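Local coordinates for protein deoxyhypusine synthase, putative (Entamoeba histolytica, PDB 7L9R) that probably catalyses the first step of hypusine formation on its target protein, using NAD, as members of the deoxyhypusine synthase family do, at residues P189-I193 with T216-L222; A122-E126 with D224-G228; L109-K113 with W209-I215; R103-R107 with T203-W209; T88-T94 with V115-T121. All blocks are in the same frame, centred on the assembly; numbering follows the deposited sequence.

Contact 1. Residues P189-I193 with T216-L222; sequences PSQLI and TIFCPAL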
# COMPACT_ATOMS: atom_id res chain seq x y z
N PRO B 189 7.74 3.64 -32.16
CA PRO B 189 6.56 4.27 -31.54
C PRO B 189 6.56 5.79 -31.64
O PRO B 189 5.54 6.38 -32.02
CB PRO B 189 6.63 3.78 -30.09
CG PRO B 189 7.29 2.45 -30.20
CD PRO B 189 8.32 2.59 -31.30
N SER B 190 7.69 6.44 -31.35
CA SER B 190 7.72 7.90 -31.39
C SER B 190 7.43 8.41 -32.80
O SER B 190 6.77 9.45 -32.96
CB SER B 190 9.07 8.42 -30.91
OG SER B 190 10.06 8.28 -31.92
N GLN B 191 7.91 7.70 -33.83
CA GLN B 191 7.61 8.09 -35.20
C GLN B 191 6.12 7.94 -35.51
O GLN B 191 5.52 8.82 -36.13
CB GLN B 191 8.42 7.27 -36.19
CG GLN B 191 9.92 7.47 -36.12
CD GLN B 191 10.66 6.48 -36.99
OE1 GLN B 191 10.05 5.63 -37.66
NE2 GLN B 191 11.99 6.56 -36.99
N LEU B 192 5.52 6.82 -35.10
CA LEU B 192 4.09 6.62 -35.31
C LEU B 192 3.27 7.68 -34.60
O LEU B 192 2.24 8.13 -35.11
CB LEU B 192 3.68 5.22 -34.82
CG LEU B 192 4.24 4.04 -35.62
CD1 LEU B 192 3.82 2.72 -34.99
CD2 LEU B 192 3.78 4.10 -37.07
N ILE B 193 3.72 8.09 -33.41
CA ILE B 193 2.96 9.07 -32.64
C ILE B 193 3.07 10.45 -33.28
O ILE B 193 2.12 11.23 -33.26
CB ILE B 193 3.43 9.06 -31.17
CG1 ILE B 193 3.06 7.71 -30.54
CG2 ILE B 193 2.79 10.22 -30.39
CD1 ILE B 193 3.67 7.45 -29.18
N THR B 216 9.22 14.96 -28.90
CA THR B 216 9.17 13.53 -29.18
C THR B 216 8.52 12.80 -28.02
O THR B 216 8.85 13.05 -26.85
CB THR B 216 10.58 13.01 -29.46
OG1 THR B 216 11.16 13.77 -30.52
CG2 THR B 216 10.55 11.53 -29.85
N ILE B 217 7.60 11.89 -28.33
CA ILE B 217 6.85 11.13 -27.34
C ILE B 217 7.27 9.67 -27.45
O ILE B 217 7.07 9.04 -28.49
CB ILE B 217 5.33 11.29 -27.53
CG1 ILE B 217 4.92 12.76 -27.39
CG2 ILE B 217 4.58 10.41 -26.53
CD1 ILE B 217 3.46 13.02 -27.68
N PHE B 218 7.86 9.14 -26.38
CA PHE B 218 8.24 7.74 -26.31
C PHE B 218 7.13 6.94 -25.63
O PHE B 218 6.52 7.39 -24.66
CB PHE B 218 9.55 7.58 -25.54
CG PHE B 218 10.70 8.29 -26.18
CD1 PHE B 218 11.37 7.73 -27.25
CD2 PHE B 218 11.11 9.54 -25.72
CE1 PHE B 218 12.43 8.39 -27.86
CE2 PHE B 218 12.17 10.21 -26.32
CZ PHE B 218 12.83 9.63 -27.39
N CYS B 219 6.87 5.75 -26.17
CA CYS B 219 5.85 4.86 -25.63
C CYS B 219 6.19 3.43 -26.04
O CYS B 219 5.57 2.88 -26.97
CB CYS B 219 4.45 5.26 -26.12
SG CYS B 219 3.11 4.32 -25.35
N PRO B 220 7.15 2.79 -25.37
CA PRO B 220 7.55 1.44 -25.78
C PRO B 220 6.41 0.43 -25.78
O PRO B 220 6.43 -0.51 -26.58
CB PRO B 220 8.62 1.07 -24.74
CG PRO B 220 9.12 2.36 -24.23
CD PRO B 220 7.94 3.29 -24.24
N ALA B 221 5.41 0.62 -24.94
CA ALA B 221 4.29 -0.32 -24.87
C ALA B 221 3.10 0.11 -25.74
O ALA B 221 1.97 -0.31 -25.46
CB ALA B 221 3.85 -0.50 -23.41
N LEU B 222 3.34 0.92 -26.78
CA LEU B 222 2.26 1.38 -27.66
C LEU B 222 1.41 0.22 -28.17
O LEU B 222 0.18 0.31 -28.21
CB LEU B 222 2.83 2.18 -28.83
CG LEU B 222 1.87 2.69 -29.91
CD1 LEU B 222 0.87 3.70 -29.34
CD2 LEU B 222 2.61 3.30 -31.10
O HOH W 1 6.95 11.70 -31.14
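Ser-190, in the first turn of helix 189-200, lies directly on the backbone of strand 216-218. Its CA is 3.2 Å from O of Ile-217, a CA-H...O contact with an angle of 130° at the hydrogen, and its CB meets CG2 of Thr-216 at 3.6 Å. Just before it, Pro-189 sets CB against the carbonyl O of Cys-219 at 3.4 Å. Ile-193 works with both branches: CD1 reaches CB of Cys-219 at 3.8 Å, while CG2 meets CD1 of Ile-217 at 4.0 Å where the two isoleucines cross almost at a right angle. This division follows from CG1 standing beside the backbone N (chi1 -66°) with CG2 anti to it. Farther along, the CD2 methyl of Leu-222 touches both CA of Pro-189 and CD1 of Leu-192.

Strand 216-218 is the outermost strand at one side of a parallel sheet with the 3-2-1-4-5-6 order of a Rossmann fold. Its residues Thr-216 and Phe-218 bond to the backbone of Ile-118 in the next strand, whereas the N-H of Ile-217 is taken by a water that in turn donates to O of Ser-190 at 2.9 Å. This water is the polar bridge between segments that share no direct hydrogen bond. The axes of 189-193 and 216-218 approach to 7.0 Å.

Behind this first layer, a type I turn from Cys-219 to Leu-222 brings the leucine back toward the helix. Ser-190 OG is held by OD1 of Asp-249, and helix 206-212 adds Ile-207 against Ile-193 and Ala-210 against Ile-217.

Contact 2. Residues A122-E126 with D224-G228; sequences AGAIE and DGLFG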
# COMPACT_ATOMS: atom_id res chain seq x y z
N ALA B 122 1.02 2.50 -22.15
CA ALA B 122 0.02 1.96 -23.06
C ALA B 122 -1.36 2.55 -22.78
O ALA B 122 -1.82 2.60 -21.64
CB ALA B 122 -0.03 0.43 -22.92
N GLY B 123 -2.03 3.01 -23.84
CA GLY B 123 -3.35 3.59 -23.74
C GLY B 123 -3.38 5.11 -23.76
O GLY B 123 -4.44 5.69 -24.02
N ALA B 124 -2.25 5.76 -23.48
CA ALA B 124 -2.25 7.21 -23.34
C ALA B 124 -2.55 7.90 -24.66
O ALA B 124 -3.39 8.80 -24.73
CB ALA B 124 -0.91 7.70 -22.78
N ILE B 125 -1.87 7.47 -25.73
CA ILE B 125 -2.05 8.12 -27.02
C ILE B 125 -3.48 7.95 -27.51
O ILE B 125 -4.09 8.89 -28.05
CB ILE B 125 -1.02 7.58 -28.03
CG1 ILE B 125 0.41 7.80 -27.51
CG2 ILE B 125 -1.19 8.23 -29.39
CD1 ILE B 125 0.69 9.24 -27.09
N GLU B 126 -4.05 6.76 -27.34
CA GLU B 126 -5.39 6.51 -27.85
C GLU B 126 -6.43 7.30 -27.07
O GLU B 126 -7.46 7.69 -27.63
CB GLU B 126 -5.70 5.01 -27.81
CG GLU B 126 -4.72 4.16 -28.61
CD GLU B 126 -3.58 3.61 -27.76
OE1 GLU B 126 -3.01 4.37 -26.94
OE2 GLU B 126 -3.24 2.41 -27.93
N ASP B 224 0.77 -2.55 -26.79
CA ASP B 224 0.07 -3.26 -25.73
C ASP B 224 -1.28 -2.64 -25.41
O ASP B 224 -2.02 -3.19 -24.58
CB ASP B 224 0.94 -3.32 -24.46
CG ASP B 224 0.36 -4.22 -23.38
OD1 ASP B 224 0.24 -5.44 -23.61
OD2 ASP B 224 0.02 -3.71 -22.29
N GLY B 225 -1.63 -1.52 -26.04
CA GLY B 225 -2.89 -0.86 -25.81
C GLY B 225 -3.85 -1.02 -26.98
O GLY B 225 -3.71 -1.92 -27.82
N LEU B 226 -4.83 -0.11 -27.04
CA LEU B 226 -5.86 -0.18 -28.08
C LEU B 226 -5.24 -0.19 -29.47
O LEU B 226 -5.75 -0.88 -30.37
CB LEU B 226 -6.83 0.98 -27.93
CG LEU B 226 -8.06 0.96 -28.83
CD1 LEU B 226 -8.89 -0.28 -28.53
CD2 LEU B 226 -8.88 2.23 -28.65
N PHE B 227 -4.14 0.54 -29.67
CA PHE B 227 -3.40 0.48 -30.93
C PHE B 227 -3.05 -0.96 -31.30
O PHE B 227 -3.20 -1.37 -32.45
CB PHE B 227 -2.14 1.35 -30.86
CG PHE B 227 -1.43 1.50 -32.19
CD1 PHE B 227 -1.81 2.48 -33.09
CD2 PHE B 227 -0.37 0.69 -32.52
CE1 PHE B 227 -1.16 2.63 -34.30
CE2 PHE B 227 0.29 0.83 -33.72
CZ PHE B 227 -0.11 1.79 -34.62
N GLY B 228 -2.59 -1.75 -30.32
CA GLY B 228 -2.25 -3.14 -30.61
C GLY B 228 -3.48 -3.98 -30.89
O GLY B 228 -3.47 -4.84 -31.77
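Glu-126 supplies the hydrogen bond of this contact: N of Phe-227 donates to OE2 of Glu-126 (2.7 Å, nearly straight at 168°), which accepts with its anti lone pair, the one away from the other carboxylate oxygen. The same OE2 is also 3.1 Å from N of Leu-226, but the angle is too poor for a second bond. The carboxylate thus faces the amino end of helix 226-237, where the partial positive charge of the first peptide N-H groups probably favours it. A bend in the glutamate chain at chi2 (94°) turns its oxygens toward that helix end.

Van der Waals contacts surround the bond. CG of Glu-126 rests against CB of Leu-226 at 3.9 Å, and CB of Phe-227 sits 3.3 Å from OE2 of Glu-126. Nearer the loops, CB of Ala-122 packs on N of Gly-225 at 4.0 Å.

Backbone closeness is the third element. Lacking a side chain, Gly-225 leaves room for N of Gly-123 and OE2 of Glu-126, and its CA comes within 4.9 Å of CA of Ala-122. Gly-123 and Gly-225 each hold the N-cap position of their helix, Gly-123 with a phi of 100° that calls for glycine, since a CB would jam against O of Ala-122.

Helices 124-130 and 226-237 follow strands 117-120 and 216-218, and start side by side beyond the carboxyl ends of these neighbouring strands. The Phe-227 side chain packs against Phe-173 and Ile-174 of helix 160-179 and Leu-192 of helix 189-200.

Contact 3. Residues L109-K113 with W209-I215; sequences LVEHK and WAAKNNI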
# COMPACT_ATOMS: atom_id res chain seq x y z
N LEU B 109 1.33 22.32 -21.65
CA LEU B 109 2.78 22.27 -21.49
C LEU B 109 3.49 22.04 -22.82
O LEU B 109 4.54 22.65 -23.09
CB LEU B 109 3.16 21.18 -20.49
CG LEU B 109 2.66 21.41 -19.07
CD1 LEU B 109 3.08 20.26 -18.17
CD2 LEU B 109 3.20 22.72 -18.56
N VAL B 110 2.94 21.17 -23.67
CA VAL B 110 3.59 20.91 -24.95
C VAL B 110 3.30 22.04 -25.94
O VAL B 110 4.17 22.41 -26.73
CB VAL B 110 3.18 19.53 -25.52
CG1 VAL B 110 3.45 18.44 -24.49
CG2 VAL B 110 1.73 19.50 -25.96
N GLU B 111 2.09 22.61 -25.90
CA GLU B 111 1.77 23.73 -26.78
C GLU B 111 2.76 24.87 -26.59
O GLU B 111 3.16 25.53 -27.56
CB GLU B 111 0.34 24.22 -26.49
CG GLU B 111 -0.04 25.58 -27.11
CD GLU B 111 -1.44 26.04 -26.69
OE1 GLU B 111 -2.18 25.24 -26.07
OE2 GLU B 111 -1.81 27.20 -26.97
N HIS B 112 3.23 25.08 -25.36
CA HIS B 112 4.11 26.21 -25.06
C HIS B 112 5.56 25.80 -24.90
O HIS B 112 6.36 26.59 -24.38
CB HIS B 112 3.60 26.93 -23.81
CG HIS B 112 2.29 27.61 -24.02
ND1 HIS B 112 2.18 28.81 -24.70
CD2 HIS B 112 1.02 27.25 -23.69
CE1 HIS B 112 0.90 29.17 -24.75
NE2 HIS B 112 0.18 28.24 -24.15
N LYS B 113 5.93 24.61 -25.37
CA LYS B 113 7.32 24.15 -25.40
C LYS B 113 7.94 24.17 -24.01
O LYS B 113 9.14 24.41 -23.85
CB LYS B 113 8.15 24.97 -26.38
CG LYS B 113 7.61 24.95 -27.79
CD LYS B 113 8.54 25.68 -28.75
CE LYS B 113 7.99 25.67 -30.17
NZ LYS B 113 8.91 26.31 -31.15
N TRP B 209 0.02 18.91 -30.87
CA TRP B 209 0.95 19.96 -30.47
C TRP B 209 2.37 19.42 -30.29
O TRP B 209 3.34 20.16 -30.47
CB TRP B 209 0.48 20.64 -29.19
CG TRP B 209 -0.55 21.71 -29.44
CD1 TRP B 209 -1.89 21.63 -29.20
CD2 TRP B 209 -0.32 23.02 -29.97
NE1 TRP B 209 -2.51 22.80 -29.56
CE2 TRP B 209 -1.57 23.67 -30.04
CE3 TRP B 209 0.82 23.70 -30.41
CZ2 TRP B 209 -1.71 24.98 -30.51
CZ3 TRP B 209 0.68 25.01 -30.89
CH2 TRP B 209 -0.57 25.63 -30.93
N ALA B 210 2.51 18.14 -29.92
CA ALA B 210 3.85 17.57 -29.84
C ALA B 210 4.48 17.47 -31.22
O ALA B 210 5.68 17.73 -31.38
CB ALA B 210 3.81 16.21 -29.15
N ALA B 211 3.69 17.09 -32.22
CA ALA B 211 4.21 17.04 -33.58
C ALA B 211 4.53 18.44 -34.09
O ALA B 211 5.54 18.65 -34.77
CB ALA B 211 3.22 16.33 -34.50
N LYS B 212 3.67 19.43 -33.78
CA LYS B 212 3.94 20.80 -34.22
C LYS B 212 5.24 21.33 -33.65
O LYS B 212 6.05 21.92 -34.37
CB LYS B 212 2.79 21.74 -33.83
CG LYS B 212 1.61 21.79 -34.79
CD LYS B 212 0.95 23.19 -34.74
CE LYS B 212 -0.54 23.16 -35.07
NZ LYS B 212 -1.41 23.14 -33.85
N ASN B 213 5.49 21.11 -32.36
CA ASN B 213 6.65 21.69 -31.69
C ASN B 213 7.80 20.71 -31.55
O ASN B 213 8.74 20.98 -30.79
CB ASN B 213 6.25 22.26 -30.33
CG ASN B 213 5.23 23.38 -30.45
OD1 ASN B 213 5.18 24.06 -31.47
ND2 ASN B 213 4.44 23.59 -29.40
N ASN B 214 7.77 19.61 -32.30
CA ASN B 214 8.88 18.66 -32.34
C ASN B 214 9.25 18.19 -30.94
O ASN B 214 10.42 18.14 -30.55
CB ASN B 214 10.09 19.25 -33.06
CG ASN B 214 9.78 19.65 -34.47
OD1 ASN B 214 10.05 20.78 -34.90
ND2 ASN B 214 9.18 18.73 -35.22
N ILE B 215 8.22 17.86 -30.17
CA ILE B 215 8.40 17.23 -28.87
C ILE B 215 8.16 15.74 -29.08
O ILE B 215 7.05 15.31 -29.42
CB ILE B 215 7.48 17.86 -27.82
CG1 ILE B 215 7.97 19.29 -27.53
CG2 ILE B 215 7.47 17.02 -26.54
CD1 ILE B 215 6.94 20.21 -26.91
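The carbonyl O of Val-110 is gripped by two donors. ND2 of Asn-213 reaches it across the contact at 2.9 Å, with an N-H...O angle of 157° and the acceptor in the plane of the asparagine amide. N of Lys-113 reaches it from within its own chain segment at 3.1 Å. ND2 of Asn-213 also makes a weak bond to O of Glu-111 at 3.0 Å. The helix end is a Schellman motif: Lys-113, with positive phi, is its C-prime residue, and N of Cys-114 bonds back to O of Leu-109. Asn-213, at the end of helix 206-212, thus adds side-chain N-H groups to carbonyls of the last turn of helix 102-111.

The indole of Trp-209 is sandwiched. With CG anti to the backbone N (chi1 167°) and the chain extended, Glu-111 runs alongside it: CG lies over the centre of the six-membered ring, 3.6 Å from the centroid, as a CH-pi contact, and the carboxylate, its OE1 paired with Arg-107, stacks at 14° to the ring. Lys-212 NZ lies over the opposite face, offset toward the rim, as a cation-pi contact. In one of its two modelled conformers Val-110 sets CG2 against CB of Trp-209 at 3.6 Å, and CD1 of Ile-215 rests 3.5 Å from O of Val-110. Lys-113 crosses Asn-213.

Helices 102-111 and 206-212 finish together, just before the chain enters strands 117-120 and 216-218, neighbours in the sheet. Beyond the helix end, NE2 of His-112 bonds to Asp-32 of the second subunit.

Contact 4. Residues R103-R107 with T203-W209; sequences RDTFR and TTSVITW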
# COMPACT_ATOMS: atom_id res chain seq x y z
N ARG B 103 -4.83 15.68 -19.02
CA ARG B 103 -4.59 15.68 -20.46
C ARG B 103 -4.49 17.10 -21.01
O ARG B 103 -3.62 17.39 -21.84
CB ARG B 103 -5.71 14.91 -21.16
CG ARG B 103 -5.57 14.82 -22.65
CD ARG B 103 -6.48 15.79 -23.34
NE ARG B 103 -6.61 15.50 -24.76
CZ ARG B 103 -7.56 16.00 -25.53
NH1 ARG B 103 -8.48 16.82 -25.04
NH2 ARG B 103 -7.60 15.66 -26.81
N ASP B 104 -5.35 17.99 -20.54
CA ASP B 104 -5.35 19.35 -21.07
C ASP B 104 -4.25 20.20 -20.45
O ASP B 104 -3.72 21.10 -21.11
CB ASP B 104 -6.74 19.94 -20.87
CG ASP B 104 -7.82 19.01 -21.42
OD1 ASP B 104 -7.83 18.76 -22.65
OD2 ASP B 104 -8.63 18.49 -20.62
N THR B 105 -3.85 19.88 -19.22
CA THR B 105 -2.63 20.45 -18.67
C THR B 105 -1.42 20.05 -19.52
O THR B 105 -0.59 20.90 -19.88
CB THR B 105 -2.45 20.01 -17.21
OG1 THR B 105 -3.61 20.39 -16.46
CG2 THR B 105 -1.22 20.66 -16.59
N PHE B 106 -1.33 18.76 -19.88
CA PHE B 106 -0.22 18.28 -20.71
C PHE B 106 -0.23 18.96 -22.07
O PHE B 106 0.83 19.32 -22.60
CB PHE B 106 -0.26 16.76 -20.87
CG PHE B 106 -0.19 15.98 -19.57
CD1 PHE B 106 0.44 16.52 -18.45
CD2 PHE B 106 -0.77 14.72 -19.46
CE1 PHE B 106 0.50 15.81 -17.24
CE2 PHE B 106 -0.72 14.00 -18.26
CZ PHE B 106 -0.09 14.54 -17.15
N ARG B 107 -1.41 19.12 -22.67
CA ARG B 107 -1.50 19.82 -23.94
C ARG B 107 -0.91 21.22 -23.82
O ARG B 107 -0.12 21.65 -24.67
CB ARG B 107 -2.96 19.88 -24.40
CG ARG B 107 -3.19 20.53 -25.78
CD ARG B 107 -3.40 22.04 -25.68
NE ARG B 107 -4.36 22.40 -24.64
CZ ARG B 107 -4.49 23.61 -24.12
NH1 ARG B 107 -3.72 24.62 -24.51
NH2 ARG B 107 -5.40 23.83 -23.18
N THR B 203 -6.12 20.88 -32.29
CA THR B 203 -5.33 21.66 -31.34
C THR B 203 -5.75 21.44 -29.89
O THR B 203 -5.14 22.04 -29.00
CB THR B 203 -5.40 23.16 -31.66
OG1 THR B 203 -6.76 23.62 -31.56
CG2 THR B 203 -4.85 23.44 -33.05
N THR B 204 -6.74 20.58 -29.61
CA THR B 204 -7.01 20.23 -28.22
C THR B 204 -6.20 19.03 -27.75
O THR B 204 -6.21 18.73 -26.55
CB THR B 204 -8.50 19.94 -28.00
OG1 THR B 204 -8.84 18.67 -28.55
CG2 THR B 204 -9.38 21.04 -28.62
N SER B 205 -5.51 18.34 -28.65
CA SER B 205 -4.82 17.10 -28.31
C SER B 205 -3.34 17.35 -28.01
O SER B 205 -2.71 18.27 -28.55
CB SER B 205 -4.95 16.08 -29.44
OG SER B 205 -3.96 16.29 -30.42
N VAL B 206 -2.80 16.50 -27.14
CA VAL B 206 -1.38 16.55 -26.83
C VAL B 206 -0.55 16.21 -28.07
O VAL B 206 0.42 16.92 -28.39
CB VAL B 206 -1.06 15.59 -25.66
CG1 VAL B 206 0.44 15.45 -25.46
CG2 VAL B 206 -1.74 16.07 -24.36
N ILE B 207 -0.93 15.16 -28.79
CA ILE B 207 -0.03 14.66 -29.85
C ILE B 207 0.04 15.63 -31.03
O ILE B 207 1.09 15.74 -31.67
CB ILE B 207 -0.43 13.25 -30.32
CG1 ILE B 207 -1.81 13.25 -30.97
CG2 ILE B 207 -0.37 12.26 -29.15
CD1 ILE B 207 -2.17 11.92 -31.60
N THR B 208 -1.04 16.34 -31.34
CA THR B 208 -0.95 17.31 -32.43
C THR B 208 0.05 18.41 -32.10
O THR B 208 0.87 18.79 -32.95
CB THR B 208 -2.31 17.92 -32.75
OG1 THR B 208 -3.18 16.90 -33.28
CG2 THR B 208 -2.17 19.06 -33.75
N TRP B 209 0.02 18.91 -30.87
CA TRP B 209 0.95 19.96 -30.47
C TRP B 209 2.37 19.42 -30.29
O TRP B 209 3.34 20.16 -30.47
CB TRP B 209 0.48 20.64 -29.19
CG TRP B 209 -0.55 21.71 -29.44
CD1 TRP B 209 -1.89 21.63 -29.20
CD2 TRP B 209 -0.32 23.02 -29.97
NE1 TRP B 209 -2.51 22.80 -29.56
CE2 TRP B 209 -1.57 23.67 -30.04
CE3 TRP B 209 0.82 23.70 -30.41
CZ2 TRP B 209 -1.71 24.98 -30.51
CZ3 TRP B 209 0.68 25.01 -30.89
CH2 TRP B 209 -0.57 25.63 -30.93
O HOH W 2 -10.52 17.24 -26.91
O HOH W 3 -6.89 20.19 -24.43
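The guanidinium of Arg-103 has O of Thr-204 over the centre of one face, 3.2 Å from CZ, and a water in its plane at the edge; a bend of the arginine at chi2 (-102°) brings it there. The geometry above the face is too poor for hydrogen bonds, but the edge water accepts from NH1 and donates to OG1 of Thr-204, which also bonds to OD1 of Asp-202. At the edge of the Trp-209 indole, in the ring plane, lie O of Thr-203 and O of Ser-205, and NE1 bonds to O of Thr-203 at 2.8 Å. Arg-107, in one of its two modelled conformers, runs beside this ring, its CG 3.6 Å from O of Thr-204 and of Ser-205 and 3.8 Å from CD1 of Trp-209.

NH1 of Arg-103 makes a salt bridge to OD1 of Asp-104 (3.1 Å), whose OD2 accepts from N of Gly-28 of the second subunit. A second water links that OD1 to O of Thr-204. Beside these polar groups, CG2 of Val-206 presses on O of Arg-103 at 3.4 Å.

Asp-128 of helix 124-130 joins both sides, pairing with NE of Arg-103 and accepting from N of Val-206 and Ile-207. Phe-106 stacks on Phe-93 of the sheet, and Arg-107 reaches Asp-30 and Asp-32 of the second subunit.

Contact 5. Residues T88-T94 with V115-T121; sequences TIYLGFT and VDYIVTT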
# COMPACT_ATOMS: atom_id res chain seq x y z
N THR B 88 17.38 20.26 -20.35
CA THR B 88 16.42 19.45 -21.08
C THR B 88 15.42 18.87 -20.09
O THR B 88 15.81 18.42 -19.01
CB THR B 88 17.12 18.34 -21.86
OG1 THR B 88 18.07 18.90 -22.78
CG2 THR B 88 16.11 17.52 -22.65
N ILE B 89 14.13 18.92 -20.43
CA ILE B 89 13.07 18.56 -19.49
C ILE B 89 12.26 17.40 -20.06
O ILE B 89 11.71 17.49 -21.16
CB ILE B 89 12.17 19.76 -19.18
CG1 ILE B 89 13.01 20.91 -18.61
CG2 ILE B 89 11.06 19.36 -18.22
CD1 ILE B 89 12.21 22.10 -18.16
N TYR B 90 12.16 16.33 -19.27
CA TYR B 90 11.44 15.11 -19.62
C TYR B 90 10.18 15.02 -18.78
O TYR B 90 10.25 15.15 -17.55
CB TYR B 90 12.31 13.87 -19.37
CG TYR B 90 13.57 13.83 -20.21
CD1 TYR B 90 14.69 14.57 -19.87
CD2 TYR B 90 13.63 13.04 -21.36
CE1 TYR B 90 15.83 14.54 -20.64
CE2 TYR B 90 14.77 13.00 -22.14
CZ TYR B 90 15.87 13.75 -21.78
OH TYR B 90 17.00 13.72 -22.55
N LEU B 91 9.04 14.80 -19.42
CA LEU B 91 7.77 14.67 -18.72
C LEU B 91 7.24 13.26 -18.91
O LEU B 91 6.98 12.84 -20.05
CB LEU B 91 6.76 15.70 -19.21
CG LEU B 91 5.36 15.57 -18.61
CD1 LEU B 91 5.41 15.71 -17.09
CD2 LEU B 91 4.43 16.61 -19.21
N GLY B 92 7.08 12.53 -17.81
CA GLY B 92 6.52 11.19 -17.83
C GLY B 92 5.19 11.17 -17.11
O GLY B 92 5.04 11.80 -16.05
N PHE B 93 4.22 10.47 -17.68
CA PHE B 93 2.92 10.33 -17.04
C PHE B 93 2.26 9.05 -17.52
O PHE B 93 2.60 8.50 -18.58
CB PHE B 93 2.01 11.54 -17.30
CG PHE B 93 1.82 11.89 -18.75
CD1 PHE B 93 0.94 11.16 -19.55
CD2 PHE B 93 2.47 12.98 -19.31
CE1 PHE B 93 0.74 11.49 -20.88
CE2 PHE B 93 2.28 13.31 -20.64
CZ PHE B 93 1.42 12.57 -21.43
N THR B 94 1.33 8.55 -16.72
CA THR B 94 0.65 7.31 -17.04
C THR B 94 -0.56 7.57 -17.93
O THR B 94 -1.08 8.69 -18.02
CB THR B 94 0.19 6.58 -15.78
OG1 THR B 94 -0.72 7.40 -15.04
CG2 THR B 94 1.37 6.25 -14.90
N VAL B 115 8.27 21.51 -22.15
CA VAL B 115 9.03 20.28 -22.00
C VAL B 115 9.58 19.87 -23.36
O VAL B 115 9.12 20.33 -24.41
CB VAL B 115 8.19 19.14 -21.39
CG1 VAL B 115 7.57 19.58 -20.08
CG2 VAL B 115 7.11 18.68 -22.37
N ASP B 116 10.60 19.02 -23.34
CA ASP B 116 11.30 18.61 -24.54
C ASP B 116 10.98 17.19 -24.98
O ASP B 116 11.02 16.90 -26.18
CB ASP B 116 12.81 18.74 -24.33
CG ASP B 116 13.21 20.15 -23.94
OD1 ASP B 116 12.82 21.10 -24.66
OD2 ASP B 116 13.91 20.32 -22.92
N TYR B 117 10.66 16.30 -24.04
CA TYR B 117 10.38 14.91 -24.33
C TYR B 117 9.30 14.43 -23.39
O TYR B 117 9.20 14.88 -22.25
CB TYR B 117 11.61 14.01 -24.17
CG TYR B 117 12.76 14.31 -25.10
CD1 TYR B 117 12.78 13.79 -26.39
CD2 TYR B 117 13.83 15.09 -24.69
CE1 TYR B 117 13.82 14.05 -27.25
CE2 TYR B 117 14.89 15.36 -25.54
CZ TYR B 117 14.88 14.84 -26.83
OH TYR B 117 15.92 15.08 -27.69
N ILE B 118 8.50 13.48 -23.87
CA ILE B 118 7.48 12.83 -23.06
C ILE B 118 7.72 11.33 -23.09
O ILE B 118 8.10 10.77 -24.12
CB ILE B 118 6.06 13.17 -23.57
CG1 ILE B 118 5.73 14.63 -23.24
CG2 ILE B 118 5.03 12.24 -22.96
CD1 ILE B 118 4.35 15.04 -23.71
N VAL B 119 7.54 10.69 -21.94
CA VAL B 119 7.48 9.23 -21.85
C VAL B 119 6.13 8.88 -21.25
O VAL B 119 5.72 9.49 -20.26
CB VAL B 119 8.63 8.67 -20.99
CG1 VAL B 119 8.57 7.15 -20.98
CG2 VAL B 119 9.98 9.14 -21.52
N THR B 120 5.42 7.95 -21.87
CA THR B 120 4.12 7.57 -21.34
C THR B 120 3.90 6.08 -21.57
O THR B 120 4.78 5.36 -22.05
CB THR B 120 3.01 8.44 -21.93
OG1 THR B 120 1.78 8.17 -21.24
CG2 THR B 120 2.83 8.18 -23.42
N THR B 121 2.71 5.61 -21.21
CA THR B 121 2.41 4.19 -21.13
C THR B 121 1.28 3.81 -22.07
O THR B 121 0.64 4.68 -22.69
CB THR B 121 2.03 3.79 -19.70
OG1 THR B 121 0.83 4.49 -19.33
CG2 THR B 121 3.15 4.19 -18.73
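Leu-91 N donates to O of Tyr-117 over 2.8 Å, at 169° the straightest backbone bond between these strands, and O of Leu-91 accepts in turn from N of Val-119 at 2.9 Å. Phe-93 N continues the pattern to O of Val-119. At the start, O of Ile-89 takes two N-H groups, from N of Asp-116 (2.9 Å) and N of Tyr-117 (3.3 Å), both in the carbonyl plane. Ile-89 N is satisfied by a side chain: OD2 of Asp-116, met on its anti side at 2.9 Å and also salt-bridged to Arg-347. At the other end, OG1 of Thr-120 donates to O of Phe-93 at 2.8 Å from above the carbonyl plane.

The strands run parallel, and helices 95-99 and 102-111 lie in the connection: a beta-alpha-beta crossover within the Rossmann-type sheet, with strand 262-268 bonded to the far side of strand 87-93.

On one face, the rings of Tyr-90 and Tyr-117 lie side by side; their planes are 14° apart, but the rings are displaced along each other and share little face area. CE2 of Tyr-90 approaches CD2 of Tyr-117 at 3.4 Å. CG2 of Thr-88 meets the edge of the Tyr-117 ring. The other face carries Leu-91, Phe-93 and Ile-118. A chi1 of 54° folds CG of Phe-93 back over its own backbone, and the ring extends across to CG2 of Ile-118, CE2 lying 3.8 Å from it. Helix 102-111 covers this face with Phe-106 and Val-110.

All five contacts lie in one Rossmann-type domain. Contact 5, whose centre is about 3 Å from that of the chain, joins two inner strands; contact 1 lies about 11 Å away, centre to centre, on the adjoining edge strand 216-218. Contacts 3 and 4, about 8 Å apart between centres, share Trp-209 and pair helices 102-111 and 206-212 along one face of the sheet, where both touch the second subunit. Contact 2 brings helix starts together beyond the strand ends, about 10 Å from contact 1 between centres; both segments of contact 1 fall between its own in the chain. Contact 5 closes before these two open, but contacts 3 and 4 cross all three, weaving distant segments together.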